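Local coordinates for putative esterase (Bacteroides intestinalis DSM 17393, PDB 5VOL), which probably hydrolyses ferulate esters on arabinoxylan as a carbohydrate esterase of family 1, and binds calcium, at residues T29-K34 with D68-L73; Y100-M103 with E109-F112; F111-F116 with T146-R151. All coordinates share one frame; numbering follows the deposited sequence.

Contact 1: T29-K34 with D68-L73; sequences TVFLPK and DVMDRL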
# COMPACT_ATOMS: atom_id res chain seq x y z
N THR C 29 4.38 -4.06 -29.73
CA THR C 29 4.54 -5.15 -28.78
C THR C 29 3.20 -5.35 -28.09
O THR C 29 2.59 -4.40 -27.61
CB THR C 29 5.64 -4.83 -27.73
OG1 THR C 29 6.88 -4.57 -28.39
CG2 THR C 29 5.82 -6.00 -26.75
N VAL C 30 2.72 -6.58 -28.07
CA VAL C 30 1.38 -6.82 -27.54
C VAL C 30 1.44 -7.90 -26.47
O VAL C 30 2.20 -8.86 -26.58
CB VAL C 30 0.40 -7.24 -28.67
CG1 VAL C 30 0.94 -8.45 -29.42
CG2 VAL C 30 -0.98 -7.54 -28.11
N PHE C 31 0.66 -7.70 -25.40
CA PHE C 31 0.46 -8.73 -24.39
C PHE C 31 -0.77 -9.57 -24.74
O PHE C 31 -1.84 -9.02 -24.96
CB PHE C 31 0.28 -8.11 -23.00
CG PHE C 31 -0.28 -9.06 -21.97
CD1 PHE C 31 0.57 -9.86 -21.20
CD2 PHE C 31 -1.65 -9.17 -21.77
CE1 PHE C 31 0.06 -10.74 -20.25
CE2 PHE C 31 -2.18 -10.06 -20.82
CZ PHE C 31 -1.32 -10.84 -20.06
N LEU C 32 -0.62 -10.89 -24.77
CA LEU C 32 -1.74 -11.78 -25.04
C LEU C 32 -2.07 -12.63 -23.80
O LEU C 32 -1.21 -13.32 -23.29
CB LEU C 32 -1.43 -12.69 -26.22
CG LEU C 32 -1.01 -12.01 -27.53
CD1 LEU C 32 -0.58 -13.07 -28.52
CD2 LEU C 32 -2.13 -11.18 -28.09
N PRO C 33 -3.32 -12.58 -23.34
CA PRO C 33 -3.79 -13.34 -22.17
C PRO C 33 -3.47 -14.84 -22.23
O PRO C 33 -3.30 -15.42 -23.30
CB PRO C 33 -5.30 -13.12 -22.18
CG PRO C 33 -5.50 -11.85 -22.93
CD PRO C 33 -4.39 -11.74 -23.93
N LYS C 34 -3.43 -15.46 -21.05
CA LYS C 34 -3.18 -16.89 -20.92
C LYS C 34 -4.20 -17.74 -21.69
O LYS C 34 -3.87 -18.81 -22.21
CB LYS C 34 -3.17 -17.29 -19.44
CG LYS C 34 -2.99 -18.77 -19.20
CD LYS C 34 -3.23 -19.16 -17.73
CE LYS C 34 -1.95 -19.11 -16.91
NZ LYS C 34 -2.16 -19.68 -15.54
N ASP C 68 4.27 -9.82 -16.17
CA ASP C 68 4.33 -10.29 -14.78
C ASP C 68 3.27 -9.62 -13.92
O ASP C 68 2.70 -10.26 -13.03
CB ASP C 68 5.72 -10.05 -14.18
CG ASP C 68 6.78 -10.89 -14.85
OD1 ASP C 68 6.40 -11.93 -15.43
OD2 ASP C 68 7.97 -10.52 -14.81
N VAL C 69 3.02 -8.34 -14.15
CA VAL C 69 2.00 -7.63 -13.40
C VAL C 69 0.61 -8.16 -13.77
O VAL C 69 -0.21 -8.42 -12.88
CB VAL C 69 2.06 -6.11 -13.64
CG1 VAL C 69 0.91 -5.41 -12.91
CG2 VAL C 69 3.40 -5.54 -13.18
N MET C 70 0.35 -8.35 -15.06
CA MET C 70 -0.93 -8.93 -15.47
C MET C 70 -1.14 -10.34 -14.92
O MET C 70 -2.24 -10.67 -14.48
CB MET C 70 -1.06 -8.95 -17.00
CG MET C 70 -1.56 -7.64 -17.60
SD MET C 70 -3.27 -7.27 -17.16
CE MET C 70 -4.15 -8.48 -18.14
N ASP C 71 -0.11 -11.18 -14.94
CA ASP C 71 -0.25 -12.54 -14.44
C ASP C 71 -0.66 -12.55 -12.96
O ASP C 71 -1.51 -13.33 -12.56
CB ASP C 71 1.04 -13.33 -14.63
CG ASP C 71 1.29 -13.71 -16.09
OD1 ASP C 71 0.35 -13.63 -16.91
OD2 ASP C 71 2.44 -14.10 -16.40
N ARG C 72 -0.07 -11.64 -12.18
CA ARG C 72 -0.47 -11.42 -10.79
C ARG C 72 -1.92 -10.92 -10.69
O ARG C 72 -2.75 -11.52 -9.98
CB ARG C 72 0.49 -10.42 -10.12
CG ARG C 72 0.04 -9.95 -8.74
CD ARG C 72 0.44 -10.96 -7.65
NE ARG C 72 1.85 -10.87 -7.26
CZ ARG C 72 2.79 -11.74 -7.62
NH1 ARG C 72 4.04 -11.58 -7.20
NH2 ARG C 72 2.50 -12.78 -8.40
N LEU C 73 -2.26 -9.84 -11.39
CA LEU C 73 -3.55 -9.21 -11.19
C LEU C 73 -4.70 -10.01 -11.83
O LEU C 73 -5.83 -9.96 -11.36
CB LEU C 73 -3.52 -7.77 -11.71
CG LEU C 73 -2.55 -6.88 -10.92
CD1 LEU C 73 -2.54 -5.44 -11.41
CD2 LEU C 73 -2.85 -6.92 -9.42
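Phe31, near the end of strand 24-32, meets helix 66-76 through Met70 and Asp71, and the pair of contacts illustrates how one ring can settle a helix on a sheet. Along the helix, Val69 faces another way, packing on Tyr262 and Leu265 of helix 254-271, and the next residue turns to the strand. Met70 carries most of the packing. Its CB lies 3.6 Å from CZ of Phe31, and its CG stands over one face of the ring, 4.2 Å from the centroid and displaced toward the rim, a CH-pi contact. The chain then bends at both chi2 (-67°) and chi3 (-72°), which folds it back on the aromatic: the methyl CE reaches 3.7 Å from CE2 of Phe31, while SD sits obliquely, 5.3 Å from the ring centroid, in a Met-aromatic contact. The ring is delivered to the helix by a first torsion that sets CG of Phe31 opposite its own backbone N (chi1 165°).

One residue on, Asp71 approaches a different part of the same ring. Its OD1 lies at the edge, close to the ring plane, 4.4 Å from CE1 of Phe31, but its polar bonds go to other partners: OD1 is hydrogen-bonded to Ser10 OG and OD2 forms a salt bridge with Lys67. Lys34 NZ remains 6.7 Å from Asp71 OD1, so any attraction between these charges is probably only long-range.

Met70 and Phe31 both also touch Ile84 of strand 83-87, which pairs with strand 24-32. Helix 66-76 lies in the chain between the parallel strands 46-50 and 83-87, so this is the apolar seam beneath a crossover helix in an alpha/beta-hydrolase sheet.

Contact 2: Y100-M103 with E109-F112; sequences YFDM and ETFF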
# COMPACT_ATOMS: atom_id res chain seq x y z
N TYR C 100 2.61 11.42 -31.06
CA TYR C 100 1.35 10.69 -31.24
C TYR C 100 0.33 11.43 -32.09
O TYR C 100 -0.66 10.84 -32.53
CB TYR C 100 0.73 10.34 -29.85
CG TYR C 100 1.60 9.35 -29.12
CD1 TYR C 100 1.61 8.02 -29.50
CD2 TYR C 100 2.47 9.75 -28.11
CE1 TYR C 100 2.43 7.10 -28.88
CE2 TYR C 100 3.30 8.84 -27.47
CZ TYR C 100 3.27 7.51 -27.87
OH TYR C 100 4.08 6.57 -27.28
N PHE C 101 0.55 12.71 -32.35
CA PHE C 101 -0.44 13.49 -33.10
C PHE C 101 0.01 13.65 -34.55
O PHE C 101 1.17 13.41 -34.88
CB PHE C 101 -0.66 14.85 -32.45
CG PHE C 101 -0.80 14.79 -30.94
CD1 PHE C 101 -1.68 13.90 -30.34
CD2 PHE C 101 -0.06 15.63 -30.12
CE1 PHE C 101 -1.81 13.84 -28.95
CE2 PHE C 101 -0.18 15.58 -28.73
CZ PHE C 101 -1.07 14.68 -28.14
N ASP C 102 -0.91 14.06 -35.42
CA ASP C 102 -0.56 14.32 -36.82
C ASP C 102 0.36 15.52 -36.94
O ASP C 102 0.02 16.64 -36.52
CB ASP C 102 -1.83 14.52 -37.65
CG ASP C 102 -2.38 13.22 -38.16
OD1 ASP C 102 -1.82 12.16 -37.80
OD2 ASP C 102 -3.36 13.25 -38.94
N MET C 103 1.53 15.27 -37.50
CA MET C 103 2.53 16.31 -37.74
C MET C 103 2.88 16.37 -39.24
O MET C 103 2.65 15.41 -39.97
CB MET C 103 3.78 16.04 -36.90
CG MET C 103 3.50 16.03 -35.37
SD MET C 103 4.87 15.41 -34.38
CE MET C 103 4.92 13.71 -34.93
N GLU C 109 -1.30 10.02 -35.87
CA GLU C 109 -2.65 9.78 -35.36
C GLU C 109 -3.52 9.13 -36.44
O GLU C 109 -4.32 8.22 -36.16
CB GLU C 109 -3.27 11.09 -34.88
CG GLU C 109 -4.59 10.93 -34.12
CD GLU C 109 -4.98 12.18 -33.35
OE1 GLU C 109 -4.07 12.89 -32.89
OE2 GLU C 109 -6.20 12.47 -33.22
N THR C 110 -3.35 9.58 -37.68
CA THR C 110 -4.11 9.00 -38.77
C THR C 110 -3.71 7.54 -38.94
O THR C 110 -4.56 6.68 -39.19
CB THR C 110 -3.89 9.78 -40.11
OG1 THR C 110 -4.39 11.11 -39.97
CG2 THR C 110 -4.61 9.09 -41.25
N PHE C 111 -2.42 7.26 -38.77
CA PHE C 111 -1.95 5.87 -38.78
C PHE C 111 -2.61 5.08 -37.64
O PHE C 111 -3.06 3.95 -37.83
CB PHE C 111 -0.42 5.81 -38.64
CG PHE C 111 0.08 4.56 -37.95
CD1 PHE C 111 0.05 3.34 -38.60
CD2 PHE C 111 0.57 4.62 -36.66
CE1 PHE C 111 0.50 2.19 -37.97
CE2 PHE C 111 1.04 3.49 -36.03
CZ PHE C 111 0.99 2.27 -36.67
N PHE C 112 -2.65 5.69 -36.46
CA PHE C 112 -3.17 5.00 -35.27
C PHE C 112 -4.63 4.58 -35.48
O PHE C 112 -4.99 3.42 -35.30
CB PHE C 112 -3.05 5.89 -34.04
CG PHE C 112 -3.48 5.21 -32.76
CD1 PHE C 112 -4.81 5.23 -32.37
CD2 PHE C 112 -2.56 4.53 -31.99
CE1 PHE C 112 -5.22 4.59 -31.19
CE2 PHE C 112 -2.95 3.88 -30.81
CZ PHE C 112 -4.29 3.91 -30.41
O HOH W 1 -3.51 14.91 -34.67
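Asp102 reaches across to Thr110 where a short, weakly bonded two-stranded hairpin, 102-103 with 106-107, runs directly into helix 108-123; the contact shows how a carboxylate can meet the first turn of a helix.

The direct polar bonds come from that one carboxylate. OD2 of Asp102 accepts the hydroxyl of Thr110, OG1 to OD2 2.6 Å, through its syn lone pair, and the two side chains cross at about a right angle. OD1 appears to take the backbone N-H of Thr110, N to OD1 3.0 Å, though the place of OD1 is less certain. Because OG1 of Thr110 lies beside its own backbone N (chi1 -64°), hydroxyl and amide face the same carboxylate, the firm grip being that on OD2. The start of the helix is likely to favour a negative charge there.

Packing is the work of Glu109. Extended beyond CG, its chain crosses Phe101 obliquely and brings OE1 to the edge of the ring, 3.6 Å from CD1 of Phe101, with carboxylate and ring planes 68° apart. Nearer the backbone, CB of Glu109 lies 3.5 Å from Tyr100 O.

Charge is balanced from helix 140-151 and its end: OE2 of Glu109 forms a salt bridge with Arg151 and a hydrogen bond with His152, which probably offsets the nearness of the Asp102 carboxylate. The hydroxyl of Tyr100 is hydrogen-bonded to His51 O.

The remaining link is by water: a single molecule accepts from Asp102 N at 2.8 Å and donates to Glu109 OE1 at 2.7 Å.

Contact 3: F111-F116 with T146-R151; sequences FFYTEF and TNYGQR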
# COMPACT_ATOMS: atom_id res chain seq x y z
N PHE C 111 -2.42 7.26 -38.77
CA PHE C 111 -1.95 5.87 -38.78
C PHE C 111 -2.61 5.08 -37.64
O PHE C 111 -3.06 3.95 -37.83
CB PHE C 111 -0.42 5.81 -38.64
CG PHE C 111 0.08 4.56 -37.95
CD1 PHE C 111 0.05 3.34 -38.60
CD2 PHE C 111 0.57 4.62 -36.66
CE1 PHE C 111 0.50 2.19 -37.97
CE2 PHE C 111 1.04 3.49 -36.03
CZ PHE C 111 0.99 2.27 -36.67
N PHE C 112 -2.65 5.69 -36.46
CA PHE C 112 -3.17 5.00 -35.27
C PHE C 112 -4.63 4.58 -35.48
O PHE C 112 -4.99 3.42 -35.30
CB PHE C 112 -3.05 5.89 -34.04
CG PHE C 112 -3.48 5.21 -32.76
CD1 PHE C 112 -4.81 5.23 -32.37
CD2 PHE C 112 -2.56 4.53 -31.99
CE1 PHE C 112 -5.22 4.59 -31.19
CE2 PHE C 112 -2.95 3.88 -30.81
CZ PHE C 112 -4.29 3.91 -30.41
N TYR C 113 -5.46 5.53 -35.88
CA TYR C 113 -6.91 5.30 -35.99
C TYR C 113 -7.41 4.64 -37.27
O TYR C 113 -8.47 4.00 -37.24
CB TYR C 113 -7.65 6.62 -35.81
CG TYR C 113 -7.60 7.03 -34.38
CD1 TYR C 113 -8.40 6.41 -33.43
CD2 TYR C 113 -6.70 7.99 -33.96
CE1 TYR C 113 -8.32 6.76 -32.09
CE2 TYR C 113 -6.61 8.35 -32.63
CZ TYR C 113 -7.43 7.73 -31.70
OH TYR C 113 -7.34 8.09 -30.38
N THR C 114 -6.69 4.78 -38.39
CA THR C 114 -7.22 4.21 -39.63
C THR C 114 -6.48 2.96 -40.04
O THR C 114 -6.97 2.21 -40.88
CB THR C 114 -7.17 5.22 -40.81
OG1 THR C 114 -5.81 5.46 -41.18
CG2 THR C 114 -7.84 6.55 -40.44
N GLU C 115 -5.30 2.73 -39.47
CA GLU C 115 -4.51 1.54 -39.82
C GLU C 115 -4.20 0.64 -38.61
O GLU C 115 -4.48 -0.56 -38.63
CB GLU C 115 -3.19 1.95 -40.48
CG GLU C 115 -3.32 2.61 -41.85
CD GLU C 115 -1.96 2.95 -42.46
OE1 GLU C 115 -1.10 3.51 -41.74
OE2 GLU C 115 -1.74 2.64 -43.65
N PHE C 116 -3.62 1.22 -37.57
CA PHE C 116 -3.14 0.42 -36.44
C PHE C 116 -4.30 -0.19 -35.66
O PHE C 116 -4.35 -1.40 -35.49
CB PHE C 116 -2.26 1.25 -35.50
CG PHE C 116 -1.59 0.44 -34.42
CD1 PHE C 116 -0.63 -0.50 -34.74
CD2 PHE C 116 -1.91 0.64 -33.08
CE1 PHE C 116 0.01 -1.24 -33.75
CE2 PHE C 116 -1.28 -0.11 -32.08
CZ PHE C 116 -0.32 -1.05 -32.41
N THR C 146 -3.99 11.21 -23.04
CA THR C 146 -4.94 12.20 -22.57
C THR C 146 -5.61 12.94 -23.73
O THR C 146 -6.84 13.06 -23.76
CB THR C 146 -4.25 13.20 -21.62
OG1 THR C 146 -3.78 12.51 -20.45
CG2 THR C 146 -5.20 14.28 -21.19
N ASN C 147 -4.83 13.42 -24.69
CA ASN C 147 -5.41 14.19 -25.79
C ASN C 147 -6.22 13.29 -26.74
O ASN C 147 -7.22 13.73 -27.29
CB ASN C 147 -4.32 14.96 -26.56
CG ASN C 147 -4.90 16.06 -27.47
OD1 ASN C 147 -4.57 16.13 -28.64
ND2 ASN C 147 -5.78 16.90 -26.91
N TYR C 148 -5.81 12.04 -26.90
CA TYR C 148 -6.62 11.08 -27.65
C TYR C 148 -7.99 10.92 -26.98
O TYR C 148 -9.04 10.85 -27.65
CB TYR C 148 -5.95 9.71 -27.73
CG TYR C 148 -4.92 9.50 -28.83
CD1 TYR C 148 -4.41 10.57 -29.56
CD2 TYR C 148 -4.47 8.22 -29.13
CE1 TYR C 148 -3.44 10.35 -30.58
CE2 TYR C 148 -3.53 7.99 -30.13
CZ TYR C 148 -3.02 9.05 -30.86
OH TYR C 148 -2.08 8.78 -31.83
N GLY C 149 -7.97 10.82 -25.65
CA GLY C 149 -9.21 10.65 -24.91
C GLY C 149 -10.06 11.90 -25.01
O GLY C 149 -11.28 11.83 -25.04
N GLN C 150 -9.39 13.05 -25.08
CA GLN C 150 -10.08 14.33 -25.17
C GLN C 150 -10.75 14.50 -26.54
O GLN C 150 -11.91 14.94 -26.63
CB GLN C 150 -9.09 15.46 -24.91
CG GLN C 150 -8.67 15.62 -23.44
CD GLN C 150 -7.65 16.74 -23.25
OE1 GLN C 150 -6.82 16.98 -24.12
NE2 GLN C 150 -7.73 17.44 -22.11
N ARG C 151 -10.04 14.16 -27.61
CA ARG C 151 -10.57 14.40 -28.96
C ARG C 151 -11.26 13.17 -29.54
O ARG C 151 -11.95 13.26 -30.55
CB ARG C 151 -9.44 14.90 -29.89
CG ARG C 151 -9.06 16.37 -29.67
CD ARG C 151 -7.99 16.92 -30.64
NE ARG C 151 -6.70 16.27 -30.45
CZ ARG C 151 -6.26 15.25 -31.19
NH1 ARG C 151 -7.01 14.80 -32.19
NH2 ARG C 151 -5.08 14.70 -30.94
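Tyr148 packs against both Phe112 and Tyr113, which also touch each other, forming an aromatic cluster that joins helix 108-123 to helix 140-151, two helices of the alpha/beta-hydrolase fold. With CG opposite its carbonyl carbon (chi1 -84°), the side chain heads for the other helix. Its CB lies 3.4 Å from Tyr113 OH, and the same oxygen lies over the CG and CD2 side of the ring, 3.1 Å from CD2 of Tyr148. The Tyr113 edge thus faces the Tyr148 ring, planes 57° apart, and Tyr113 OH is buried here with no polar partner in the model. Farther out, CE2 of Tyr148 stands over the centre of the Phe112 ring, 3.8 Å from CD1 of Phe112; now Tyr148 supplies the edge and Phe112 the face, in a second edge-to-face pair, planes 56° apart. CZ of Tyr148 is 4.1 Å from Tyr113 CE2. At the end, OH of Tyr148 rests 3.8 Å from Phe112 CB and is hydrogen-bonded to Tyr100 O.

Replacing Tyr148 with an alanine removes both ring and hydroxyl, and would probably open a gap beside Phe112 and Tyr113 and leave Tyr100 O without this donor.

Alongside, Asn147 ND2 bonds to Gln150 OE1, and Arg151 grips Asn147 OD1 side-on, NE and NH2 each 2.8 Å from that oxygen and both above the same face of its carbonyl plane.

All three contacts are largely buried, but their chemistry differs with place. Contact 1 lies by itself, its centre about 27 Å from that of contact 2 and about 23 Å from that of contact 3, and joins strand to helix almost wholly by apolar packing. Contacts 2 and 3 share helix 108-123 and have centres about 7 Å apart. Contact 2 is largely polar, with Asp102 partly exposed to solvent, and ties a hairpin to the helix that follows it; contact 3 is aromatic, packs helix on helix, and lies nearest the centre of the chain. The two are joined through Tyr148 and Arg151, so helix 140-151 bears on both.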